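Local coordinates for protein multisubunit Na+/H+ antiporter, A subunit (Anoxybacillus flavithermus, PDB 6Z16) that probably takes part in exchanging sodium ions for protons across the bacterial cell membrane, as the A subunit of a multisubunit antiporter, at residues Arg86-Trp91 with Ser98-Val103; Ala34-Phe39 with Tyr163-Leu168; Gly206-Leu211 with Val239-Gly244. All blocks are in the same frame, centred on the assembly; numbering follows the deposited sequence.

Overall arrangement
The chain runs through 34-39, then both strands of contact 1, then 163-168, and finally both helices of contact 3, so contact 1 falls between the two halves of contact 2 in sequence. The centres of contacts 1 and 2 lie about 13 Å apart and the two touch: W91 and F99 of the hairpin pack on M164 of helix 159-177. Contact 3 is about 21 Å from contact 2 and about 22 Å from contact 1, centre to centre. Helix 159-177 is the element common to this packing, meeting the hairpin 85-90/97-103 through M164 and F165 and the helix pair 184-214/234-248 through Y163, against F208, and W166, against G244.

Contact 1. Residues Arg86-Trp91 with Ser98-Val103; sequences RATMPW and SFDAYV
W91 holds its CG anti to the backbone N (chi1 -179°), whereas F99 holds CG beside its own backbone N (chi1 -70°), and the two aromatic side chains meet at one end of a two-stranded antiparallel beta hairpin, 85-90 with 97-103. The CE2 atom of F99 stands over one face of the indole, displaced toward its rim, and also meets W91 CB at 3.9 Å. The ring planes are 46° apart, an oblique pairing. The backbone evidence for the hairpin is a set of four hydrogen bonds in two reciprocal pairs: A87 N to A101 O measures 2.9 Å, A101 N answers to A87 O, and the same exchange joins M89 to F99, with F99 N to M89 O at 2.8 Å. Between and beyond these hydrogen-bonded pairs lie the non-hydrogen-bonded pairs R86-Y102, T88-D100 and P90-S98, whose side chains share one face of the sheet. The other face carries A87, M89, F99 and A101. There A87 and M89 reach H32, A101 reaches M35, and F99 rests on A161 and M164 while also touching a bound phosphatidylethanolamine. An alanine in place of F99 would probably leave a gap beside the indole of W91 and deprive M164 and the lipid of an aromatic wall. W91 additionally packs on I461 of a neighbouring subunit. On the opposite face, T88 and D100 run side by side, with T88 CG2 3.4 Å from D100 OD1. At the far end the aliphatic stem of R86 meets Y102 at the edge of its ring, near the ring plane, where R86 CG lies 3.6 Å from Y102 CD1.

Contact 2. Residues Ala34-Phe39 with Tyr163-Leu168; sequences AMFAPF and YMFWEL. With PTY (phosphatidylethanolamine), chain R.
F165 carries most of this contact, its ring meeting M35, F36 and F39 across a wide separation: even the closest CA atoms, those of M35 and F165, are 10.8 Å apart, so the side chains alone bridge the distance. F165 places CG beside its backbone N and anti to the carbonyl carbon (chi1 -73°); the ring atoms that make the contacts are CE2, CZ and CE1. M35 is extended at chi2 and bent at chi3 (68°), which sets CE 4.1 Å from F165 CE2; the two side chains cross at about a right angle. F36 approaches differently, its CE1 lying at the edge of the F165 ring, near that ring's plane, 4.4 Å from F165 CZ. F39, with CG again beside the backbone N (chi1 -61°), uses the tip of its ring twice, since F39 CZ is 4.5 Å from F165 CE1 and 4.4 Å from L168 CD1. These are loose apolar contacts, none of them a ring stack. A hydrocarbon tail of phosphatidylethanolamine supplements them: F39 CD1 lies 3.8 Å from lipid C22, L168 CD1 lies 3.7 Å from lipid C24, and the F36 ring is met obliquely by C27, so successive carbons of one tail pass F39, L168 and F36. F36 also marks the break in the backbone, leaving helical geometry after helix 32-35 and occupying the N-cap position of helix 37-51. From helix 136-155, L145 packs on F39, V153 on F165 and A149 on L168. The arrangement is that of an intramembrane lipid site, in which a phospholipid tail fits against an interrupted helix and helix 159-177 within the transmembrane bundle.

Contact 3. Residues Gly206-Leu211 with Val239-Gly244; sequences GGFVAL and VLILFG
G207 lies directly against L240 and I241, and with no side chain on G207 the two helices can come this close. L240 CB stands 3.7 Å from G207 CA, while I241 CG1 lies 3.6 Å from G207 C. A CB modelled on G207 would point toward the other helix and probably collide with I241 N. In I241 the first torsion places CG1 beside the backbone N (chi1 -71°), against G207 and also 4.0 Å from F208 CD1, although the F208 ring is poorly ordered. The anti second torsion (chi2 171°) carries I241 CD1 on to L211 CD2, again at 4.0 Å. Both neighbours cross the isoleucine at about a right angle. L240, the residue before I241, brings CD1 to 4.0 Å from G206 C, so L240 packs on both glycines, while I241 packs on G207. In the next shell M204, L288 and F292 pack on I241, F292 also touches L211, and F208 leans on L159, L162 and Y163. L240 faces L203, F400 of a neighbouring subunit and a bound phosphatidylethanolamine. The segment axes approach to 7.9 Å and run antiparallel at 148°, which is the geometry of a closely packed, glycine-mediated crossing of transmembrane helices in the antiporter-like bundle shared with complex I subunits.

Contact 1. Residues Arg86-Trp91 with Ser98-Val103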
loop_
_atom_site.group_PDB
_atom_site.type_symbol
_atom_site.label_atom_id
_atom_site.label_comp_id
_atom_site.label_asym_id
_atom_site.label_seq_id
_atom_site.Cartn_x
_atom_site.Cartn_y
_atom_site.Cartn_z
ATOM N N ARG A 86 -14.401 -102.519 11.712
ATOM C CA ARG A 86 -14.084 -101.282 11.012
ATOM C C ARG A 86 -14.448 -100.080 11.869
ATOM O O ARG A 86 -15.489 -100.069 12.529
ATOM C CB ARG A 86 -14.821 -101.214 9.676
ATOM C CG ARG A 86 -14.390 -102.279 8.691
ATOM C CD ARG A 86 -15.154 -102.201 7.382
ATOM N NE ARG A 86 -14.862 -100.977 6.646
ATOM C CZ ARG A 86 -15.740 -99.999 6.452
ATOM N NH1 ARG A 86 -16.970 -100.104 6.936
ATOM N NH2 ARG A 86 -15.391 -98.915 5.773
ATOM N N ALA A 87 -13.587 -99.064 11.850
ATOM C CA ALA A 87 -13.814 -97.851 12.624
ATOM C C ALA A 87 -13.210 -96.668 11.885
ATOM O O ALA A 87 -12.285 -96.821 11.089
ATOM C CB ALA A 87 -13.223 -97.964 14.028
ATOM N N THR A 88 -13.734 -95.475 12.169
ATOM C CA THR A 88 -13.372 -94.281 11.414
ATOM C C THR A 88 -13.357 -93.073 12.340
ATOM O O THR A 88 -14.306 -92.869 13.099
ATOM C CB THR A 88 -14.364 -94.053 10.263
ATOM O OG1 THR A 88 -14.395 -95.206 9.415
ATOM C CG2 THR A 88 -13.965 -92.859 9.422
ATOM N N MET A 89 -12.289 -92.278 12.280
ATOM C CA MET A 89 -12.221 -90.990 12.972
ATOM C C MET A 89 -11.674 -89.943 12.010
ATOM O O MET A 89 -10.462 -89.929 11.746
ATOM C CB MET A 89 -11.346 -91.074 14.214
ATOM C CG MET A 89 -11.276 -89.779 14.994
ATOM S SD MET A 89 -10.229 -89.856 16.458
ATOM C CE MET A 89 -11.243 -90.846 17.548
ATOM N N PRO A 90 -12.515 -89.056 11.472
ATOM C CA PRO A 90 -12.055 -88.164 10.395
ATOM C C PRO A 90 -11.117 -87.086 10.915
ATOM O O PRO A 90 -11.282 -86.590 12.028
ATOM C CB PRO A 90 -13.357 -87.560 9.861
ATOM C CG PRO A 90 -14.275 -87.590 11.026
ATOM C CD PRO A 90 -13.932 -88.830 11.802
ATOM N N TRP A 91 -10.108 -86.739 10.113
ATOM C CA TRP A 91 -9.137 -85.748 10.555
ATOM C C TRP A 91 -9.109 -84.523 9.660
ATOM O O TRP A 91 -9.139 -83.397 10.164
ATOM C CB TRP A 91 -7.749 -86.386 10.644
ATOM C CG TRP A 91 -6.700 -85.452 11.100
ATOM C CD1 TRP A 91 -6.753 -84.649 12.189
ATOM C CD2 TRP A 91 -5.393 -85.288 10.545
ATOM N NE1 TRP A 91 -5.583 -83.950 12.322
ATOM C CE2 TRP A 91 -4.727 -84.332 11.326
ATOM C CE3 TRP A 91 -4.728 -85.847 9.453
ATOM C CZ2 TRP A 91 -3.430 -83.916 11.052
ATOM C CZ3 TRP A 91 -3.440 -85.431 9.180
ATOM C CH2 TRP A 91 -2.805 -84.476 9.976
ATOM N N SER A 98 -8.686 -89.606 6.987
ATOM C CA SER A 98 -9.229 -90.053 8.253
ATOM C C SER A 98 -8.211 -90.949 8.936
ATOM O O SER A 98 -7.238 -91.395 8.329
ATOM C CB SER A 98 -10.552 -90.791 8.046
ATOM O OG SER A 98 -11.521 -89.929 7.483
ATOM N N PHE A 99 -8.422 -91.183 10.223
ATOM C CA PHE A 99 -7.810 -92.305 10.917
ATOM C C PHE A 99 -8.797 -93.451 10.793
ATOM O O PHE A 99 -9.744 -93.572 11.570
ATOM C CB PHE A 99 -7.516 -91.966 12.369
ATOM C CG PHE A 99 -6.415 -90.984 12.540
ATOM C CD1 PHE A 99 -5.098 -91.393 12.467
ATOM C CD2 PHE A 99 -6.689 -89.652 12.771
ATOM C CE1 PHE A 99 -4.074 -90.491 12.623
ATOM C CE2 PHE A 99 -5.665 -88.743 12.930
ATOM C CZ PHE A 99 -4.357 -89.166 12.855
ATOM N N ASP A 100 -8.623 -94.255 9.755
ATOM C CA ASP A 100 -9.410 -95.465 9.652
ATOM C C ASP A 100 -8.742 -96.569 10.459
ATOM O O ASP A 100 -7.553 -96.509 10.775
ATOM C CB ASP A 100 -9.561 -95.903 8.200
ATOM C CG ASP A 100 -10.353 -94.930 7.371
ATOM O OD1 ASP A 100 -11.208 -94.224 7.934
ATOM O OD2 ASP A 100 -10.128 -94.879 6.144
ATOM N N ALA A 101 -9.529 -97.581 10.800
ATOM C CA ALA A 101 -9.019 -98.755 11.487
ATOM C C ALA A 101 -9.759 -99.968 10.957
ATOM O O ALA A 101 -10.990 -99.965 10.884
ATOM C CB ALA A 101 -9.182 -98.643 13.004
ATOM N N TYR A 102 -9.002 -100.990 10.577
ATOM C CA TYR A 102 -9.542 -102.217 10.017
ATOM C C TYR A 102 -8.882 -103.366 10.749
ATOM O O TYR A 102 -7.654 -103.412 10.851
ATOM C CB TYR A 102 -9.262 -102.302 8.518
ATOM C CG TYR A 102 -9.849 -103.485 7.803
ATOM C CD1 TYR A 102 -11.188 -103.512 7.457
ATOM C CD2 TYR A 102 -9.057 -104.559 7.437
ATOM C CE1 TYR A 102 -11.727 -104.583 6.777
ATOM C CE2 TYR A 102 -9.584 -105.637 6.762
ATOM C CZ TYR A 102 -10.921 -105.644 6.434
ATOM O OH TYR A 102 -11.451 -106.715 5.755
ATOM N N VAL A 103 -9.692 -104.270 11.284
ATOM C CA VAL A 103 -9.204 -105.354 12.118
ATOM C C VAL A 103 -9.630 -106.667 11.487
ATOM O O VAL A 103 -10.831 -106.945 11.360
ATOM C CB VAL A 103 -9.712 -105.236 13.561
ATOM C CG1 VAL A 103 -9.321 -106.441 14.337
ATOM C CG2 VAL A 103 -9.133 -104.002 14.222
#

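Contact 2. Residues Ala34-Phe39 with Tyr163-Leu168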
loop_
_atom_site.group_PDB
_atom_site.type_symbol
_atom_site.label_atom_id
_atom_site.label_comp_id
_atom_site.label_asym_id
_atom_site.label_seq_id
_atom_site.Cartn_x
_atom_site.Cartn_y
_atom_site.Cartn_z
ATOM N N ALA A 34 -8.416 -97.129 22.549
ATOM C CA ALA A 34 -7.376 -98.144 22.605
ATOM C C ALA A 34 -6.168 -97.791 21.755
ATOM O O ALA A 34 -5.038 -98.112 22.137
ATOM C CB ALA A 34 -7.928 -99.500 22.155
ATOM N N MET A 35 -6.382 -97.138 20.613
ATOM C CA MET A 35 -5.264 -96.709 19.782
ATOM C C MET A 35 -4.555 -95.507 20.388
ATOM O O MET A 35 -3.327 -95.393 20.295
ATOM C CB MET A 35 -5.753 -96.373 18.377
ATOM C CG MET A 35 -6.232 -97.555 17.568
ATOM S SD MET A 35 -6.875 -97.018 15.978
ATOM C CE MET A 35 -5.380 -96.433 15.190
ATOM N N PHE A 36 -5.304 -94.599 21.009
ATOM C CA PHE A 36 -4.751 -93.349 21.505
ATOM C C PHE A 36 -4.599 -93.325 23.019
ATOM O O PHE A 36 -4.371 -92.256 23.591
ATOM C CB PHE A 36 -5.613 -92.177 21.041
ATOM C CG PHE A 36 -5.626 -91.994 19.547
ATOM C CD1 PHE A 36 -4.565 -91.377 18.899
ATOM C CD2 PHE A 36 -6.700 -92.439 18.792
ATOM C CE1 PHE A 36 -4.577 -91.209 17.527
ATOM C CE2 PHE A 36 -6.716 -92.276 17.421
ATOM C CZ PHE A 36 -5.654 -91.660 16.790
ATOM N N ALA A 37 -4.713 -94.467 23.677
ATOM C CA ALA A 37 -4.441 -94.584 25.107
ATOM C C ALA A 37 -2.955 -94.599 25.498
ATOM O O ALA A 37 -2.628 -94.009 26.542
ATOM C CB ALA A 37 -5.141 -95.825 25.674
ATOM N N PRO A 38 -2.022 -95.243 24.757
ATOM C CA PRO A 38 -0.606 -95.089 25.140
ATOM C C PRO A 38 -0.067 -93.676 25.000
ATOM O O PRO A 38 0.826 -93.296 25.763
ATOM C CB PRO A 38 0.121 -96.056 24.199
ATOM C CG PRO A 38 -0.857 -97.051 23.865
ATOM C CD PRO A 38 -2.138 -96.323 23.751
ATOM N N PHE A 39 -0.610 -92.869 24.091
ATOM C CA PHE A 39 -0.146 -91.490 23.978
ATOM C C PHE A 39 -0.584 -90.656 25.178
ATOM O O PHE A 39 0.204 -89.866 25.715
ATOM C CB PHE A 39 -0.658 -90.873 22.683
ATOM C CG PHE A 39 -0.182 -91.574 21.452
ATOM C CD1 PHE A 39 1.141 -91.487 21.066
ATOM C CD2 PHE A 39 -1.066 -92.275 20.651
ATOM C CE1 PHE A 39 1.585 -92.116 19.926
ATOM C CE2 PHE A 39 -0.626 -92.902 19.502
ATOM C CZ PHE A 39 0.699 -92.822 19.143
ATOM N N TYR A 163 1.440 -93.880 7.323
ATOM C CA TYR A 163 2.736 -93.222 7.217
ATOM C C TYR A 163 3.045 -92.375 8.450
ATOM O O TYR A 163 4.202 -92.303 8.882
ATOM C CB TYR A 163 2.785 -92.382 5.946
ATOM C CG TYR A 163 4.030 -91.548 5.876
ATOM C CD1 TYR A 163 5.268 -92.137 5.709
ATOM C CD2 TYR A 163 3.968 -90.170 5.993
ATOM C CE1 TYR A 163 6.404 -91.381 5.666
ATOM C CE2 TYR A 163 5.104 -89.408 5.940
ATOM C CZ TYR A 163 6.317 -90.016 5.776
ATOM O OH TYR A 163 7.455 -89.251 5.728
ATOM N N MET A 164 2.025 -91.747 9.038
ATOM C CA MET A 164 2.201 -90.970 10.264
ATOM C C MET A 164 2.674 -91.846 11.418
ATOM O O MET A 164 3.640 -91.516 12.121
ATOM C CB MET A 164 0.878 -90.299 10.624
ATOM C CG MET A 164 0.923 -89.430 11.860
ATOM S SD MET A 164 -0.712 -88.802 12.261
ATOM C CE MET A 164 -0.970 -87.665 10.908
ATOM N N PHE A 165 1.998 -92.976 11.615
ATOM C CA PHE A 165 2.359 -93.918 12.668
ATOM C C PHE A 165 3.725 -94.553 12.410
ATOM O O PHE A 165 4.491 -94.801 13.351
ATOM C CB PHE A 165 1.243 -94.951 12.765
ATOM C CG PHE A 165 -0.008 -94.416 13.392
ATOM C CD1 PHE A 165 0.062 -93.537 14.453
ATOM C CD2 PHE A 165 -1.246 -94.695 12.847
ATOM C CE1 PHE A 165 -1.084 -93.030 15.019
ATOM C CE2 PHE A 165 -2.390 -94.185 13.404
ATOM C CZ PHE A 165 -2.309 -93.348 14.487
ATOM N N TRP A 166 4.046 -94.786 11.133
ATOM C CA TRP A 166 5.372 -95.228 10.702
ATOM C C TRP A 166 6.463 -94.261 11.149
ATOM O O TRP A 166 7.500 -94.665 11.699
ATOM C CB TRP A 166 5.354 -95.326 9.178
ATOM C CG TRP A 166 6.542 -95.897 8.557
ATOM C CD1 TRP A 166 7.672 -95.235 8.190
ATOM C CD2 TRP A 166 6.696 -97.234 8.104
ATOM N NE1 TRP A 166 8.553 -96.096 7.599
ATOM C CE2 TRP A 166 7.971 -97.332 7.527
ATOM C CE3 TRP A 166 5.892 -98.371 8.157
ATOM C CZ2 TRP A 166 8.452 -98.507 7.000
ATOM C CZ3 TRP A 166 6.380 -99.541 7.644
ATOM C CH2 TRP A 166 7.647 -99.606 7.074
ATOM N N GLU A 167 6.242 -92.971 10.905
ATOM C CA GLU A 167 7.217 -91.953 11.268
ATOM C C GLU A 167 7.358 -91.817 12.776
ATOM O O GLU A 167 8.465 -91.579 13.282
ATOM C CB GLU A 167 6.809 -90.629 10.642
ATOM C CG GLU A 167 6.970 -90.639 9.161
ATOM C CD GLU A 167 8.415 -90.642 8.773
ATOM O OE1 GLU A 167 9.182 -89.989 9.496
ATOM O OE2 GLU A 167 8.790 -91.295 7.778
ATOM N N LEU A 168 6.248 -91.958 13.508
ATOM C CA LEU A 168 6.322 -91.912 14.966
ATOM C C LEU A 168 7.109 -93.093 15.518
ATOM O O LEU A 168 7.853 -92.941 16.497
ATOM C CB LEU A 168 4.918 -91.871 15.561
ATOM C CG LEU A 168 4.145 -90.583 15.308
ATOM C CD1 LEU A 168 2.748 -90.710 15.854
ATOM C CD2 LEU A 168 4.866 -89.411 15.937
HETATM C C1 PTY R . 5.737 -83.523 35.120
HETATM C C2 PTY R . 12.659 -85.775 35.859
HETATM C C3 PTY R . 11.636 -85.242 34.830
HETATM O O4 PTY R . 5.304 -82.644 36.184
HETATM C C5 PTY R . 7.713 -81.972 34.981
HETATM C C6 PTY R . 6.785 -82.895 34.238
HETATM O O7 PTY R . 6.129 -82.194 33.135
HETATM C C8 PTY R . 6.268 -82.735 31.915
HETATM O O10 PTY R . 6.964 -83.686 31.689
HETATM C C11 PTY R . 5.445 -82.002 30.893
HETATM C C12 PTY R . 4.649 -82.901 29.948
HETATM C C13 PTY R . 5.485 -83.504 28.825
HETATM C C14 PTY R . 4.741 -84.495 27.944
HETATM C C15 PTY R . 5.665 -85.324 27.068
HETATM C C16 PTY R . 4.995 -86.468 26.319
HETATM C C17 PTY R . 4.326 -86.075 25.013
HETATM C C18 PTY R . 3.712 -87.254 24.280
HETATM C C19 PTY R . 2.915 -86.881 23.041
HETATM C C20 PTY R . 1.877 -87.926 22.677
HETATM C C21 PTY R . 0.964 -87.543 21.531
HETATM C C22 PTY R . 1.544 -87.796 20.150
HETATM C C23 PTY R . 0.546 -87.524 19.040
HETATM C C24 PTY R . 0.999 -87.962 17.663
HETATM C C25 PTY R . -0.043 -87.706 16.589
HETATM C C26 PTY R . -1.393 -88.344 16.879
HETATM C C27 PTY R . -2.535 -87.732 16.086
HETATM C C28 PTY R . -2.737 -86.251 16.353
HETATM C C29 PTY R . -3.875 -85.649 15.561
HETATM C C30 PTY R . 4.278 -81.824 35.941
HETATM C C31 PTY R . 3.717 -81.258 37.213
HETATM O O30 PTY R . 3.855 -81.583 34.842
HETATM C C32 PTY R . 3.280 -82.331 38.205
HETATM C C33 PTY R . 2.437 -81.799 39.354
HETATM C C34 PTY R . 1.013 -81.471 38.952
HETATM P P1 PTY R . 10.173 -83.010 34.639
HETATM O O11 PTY R . 10.958 -84.127 35.462
HETATM O O12 PTY R . 11.002 -81.731 34.727
HETATM O O13 PTY R . 9.873 -83.462 33.267
HETATM O O14 PTY R . 8.821 -82.750 35.484
HETATM N N1 PTY R . 13.793 -86.385 35.157
#

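Contact 3. Residues Gly206-Leu211 with Val239-Gly244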
loop_
_atom_site.group_PDB
_atom_site.type_symbol
_atom_site.label_atom_id
_atom_site.label_comp_id
_atom_site.label_asym_id
_atom_site.label_seq_id
_atom_site.Cartn_x
_atom_site.Cartn_y
_atom_site.Cartn_z
ATOM N N GLY A 206 6.397 -91.612 -0.842
ATOM C CA GLY A 206 6.259 -91.401 -2.278
ATOM C C GLY A 206 5.528 -92.533 -2.976
ATOM O O GLY A 206 4.678 -92.297 -3.844
ATOM N N GLY A 207 5.812 -93.773 -2.569
ATOM C CA GLY A 207 5.091 -94.909 -3.123
ATOM C C GLY A 207 3.623 -94.933 -2.737
ATOM O O GLY A 207 2.769 -95.290 -3.554
ATOM N N PHE A 208 3.313 -94.548 -1.491
ATOM C CA PHE A 208 1.922 -94.439 -1.046
ATOM C C PHE A 208 1.149 -93.413 -1.857
ATOM O O PHE A 208 -0.004 -93.650 -2.234
ATOM C CB PHE A 208 1.862 -94.056 0.431
ATOM C CG PHE A 208 2.158 -95.177 1.370
ATOM C CD1 PHE A 208 2.067 -96.494 0.960
ATOM C CD2 PHE A 208 2.529 -94.908 2.673
ATOM C CE1 PHE A 208 2.340 -97.518 1.836
ATOM C CE2 PHE A 208 2.805 -95.924 3.552
ATOM C CZ PHE A 208 2.708 -97.230 3.136
ATOM N N VAL A 209 1.772 -92.266 -2.132
ATOM C CA VAL A 209 1.111 -91.217 -2.901
ATOM C C VAL A 209 0.885 -91.661 -4.343
ATOM O O VAL A 209 -0.194 -91.437 -4.915
ATOM C CB VAL A 209 1.936 -89.923 -2.814
ATOM C CG1 VAL A 209 1.396 -88.894 -3.734
ATOM C CG2 VAL A 209 1.901 -89.390 -1.408
ATOM N N ALA A 210 1.879 -92.334 -4.937
ATOM C CA ALA A 210 1.724 -92.851 -6.295
ATOM C C ALA A 210 0.624 -93.905 -6.375
ATOM O O ALA A 210 -0.149 -93.933 -7.340
ATOM C CB ALA A 210 3.051 -93.423 -6.786
ATOM N N LEU A 211 0.520 -94.758 -5.352
ATOM C CA LEU A 211 -0.542 -95.758 -5.314
ATOM C C LEU A 211 -1.910 -95.113 -5.125
ATOM O O LEU A 211 -2.900 -95.554 -5.721
ATOM C CB LEU A 211 -0.263 -96.768 -4.203
ATOM C CG LEU A 211 -1.285 -97.883 -3.983
ATOM C CD1 LEU A 211 -1.427 -98.744 -5.214
ATOM C CD2 LEU A 211 -0.885 -98.721 -2.792
ATOM N N VAL A 239 8.016 -100.052 -6.685
ATOM C CA VAL A 239 9.434 -99.983 -6.342
ATOM C C VAL A 239 9.660 -99.119 -5.103
ATOM O O VAL A 239 10.464 -99.471 -4.235
ATOM C CB VAL A 239 10.245 -99.492 -7.556
ATOM C CG1 VAL A 239 11.705 -99.285 -7.200
ATOM C CG2 VAL A 239 10.145 -100.494 -8.677
ATOM N N LEU A 240 8.909 -98.023 -4.952
ATOM C CA LEU A 240 9.139 -97.143 -3.806
ATOM C C LEU A 240 8.595 -97.734 -2.504
ATOM O O LEU A 240 9.281 -97.682 -1.468
ATOM C CB LEU A 240 8.541 -95.764 -4.077
ATOM C CG LEU A 240 9.267 -94.907 -5.114
ATOM C CD1 LEU A 240 8.487 -93.654 -5.420
ATOM C CD2 LEU A 240 10.652 -94.559 -4.626
ATOM N N ILE A 241 7.372 -98.294 -2.531
ATOM C CA ILE A 241 6.822 -98.996 -1.369
ATOM C C ILE A 241 7.717 -100.159 -0.973
ATOM O O ILE A 241 8.026 -100.357 0.211
ATOM C CB ILE A 241 5.388 -99.479 -1.664
ATOM C CG1 ILE A 241 4.401 -98.321 -1.717
ATOM C CG2 ILE A 241 4.922 -100.502 -0.648
ATOM C CD1 ILE A 241 3.039 -98.740 -2.214
ATOM N N LEU A 242 8.196 -100.908 -1.966
ATOM C CA LEU A 242 9.027 -102.069 -1.711
ATOM C C LEU A 242 10.387 -101.669 -1.165
ATOM O O LEU A 242 10.948 -102.363 -0.311
ATOM C CB LEU A 242 9.147 -102.845 -3.014
ATOM C CG LEU A 242 9.628 -104.267 -2.964
ATOM C CD1 LEU A 242 8.694 -104.974 -2.044
ATOM C CD2 LEU A 242 9.551 -104.854 -4.349
ATOM N N PHE A 243 10.883 -100.514 -1.599
ATOM C CA PHE A 243 12.143 -99.974 -1.113
ATOM C C PHE A 243 12.041 -99.592 0.358
ATOM O O PHE A 243 12.924 -99.918 1.161
ATOM C CB PHE A 243 12.498 -98.756 -1.962
ATOM C CG PHE A 243 13.916 -98.318 -1.839
ATOM C CD1 PHE A 243 14.892 -98.860 -2.663
ATOM C CD2 PHE A 243 14.280 -97.389 -0.888
ATOM C CE1 PHE A 243 16.194 -98.456 -2.557
ATOM C CE2 PHE A 243 15.575 -96.997 -0.767
ATOM C CZ PHE A 243 16.536 -97.519 -1.610
ATOM N N GLY A 244 10.953 -98.914 0.731
ATOM C CA GLY A 244 10.780 -98.534 2.126
ATOM C C GLY A 244 10.537 -99.716 3.045
ATOM O O GLY A 244 11.044 -99.754 4.176
#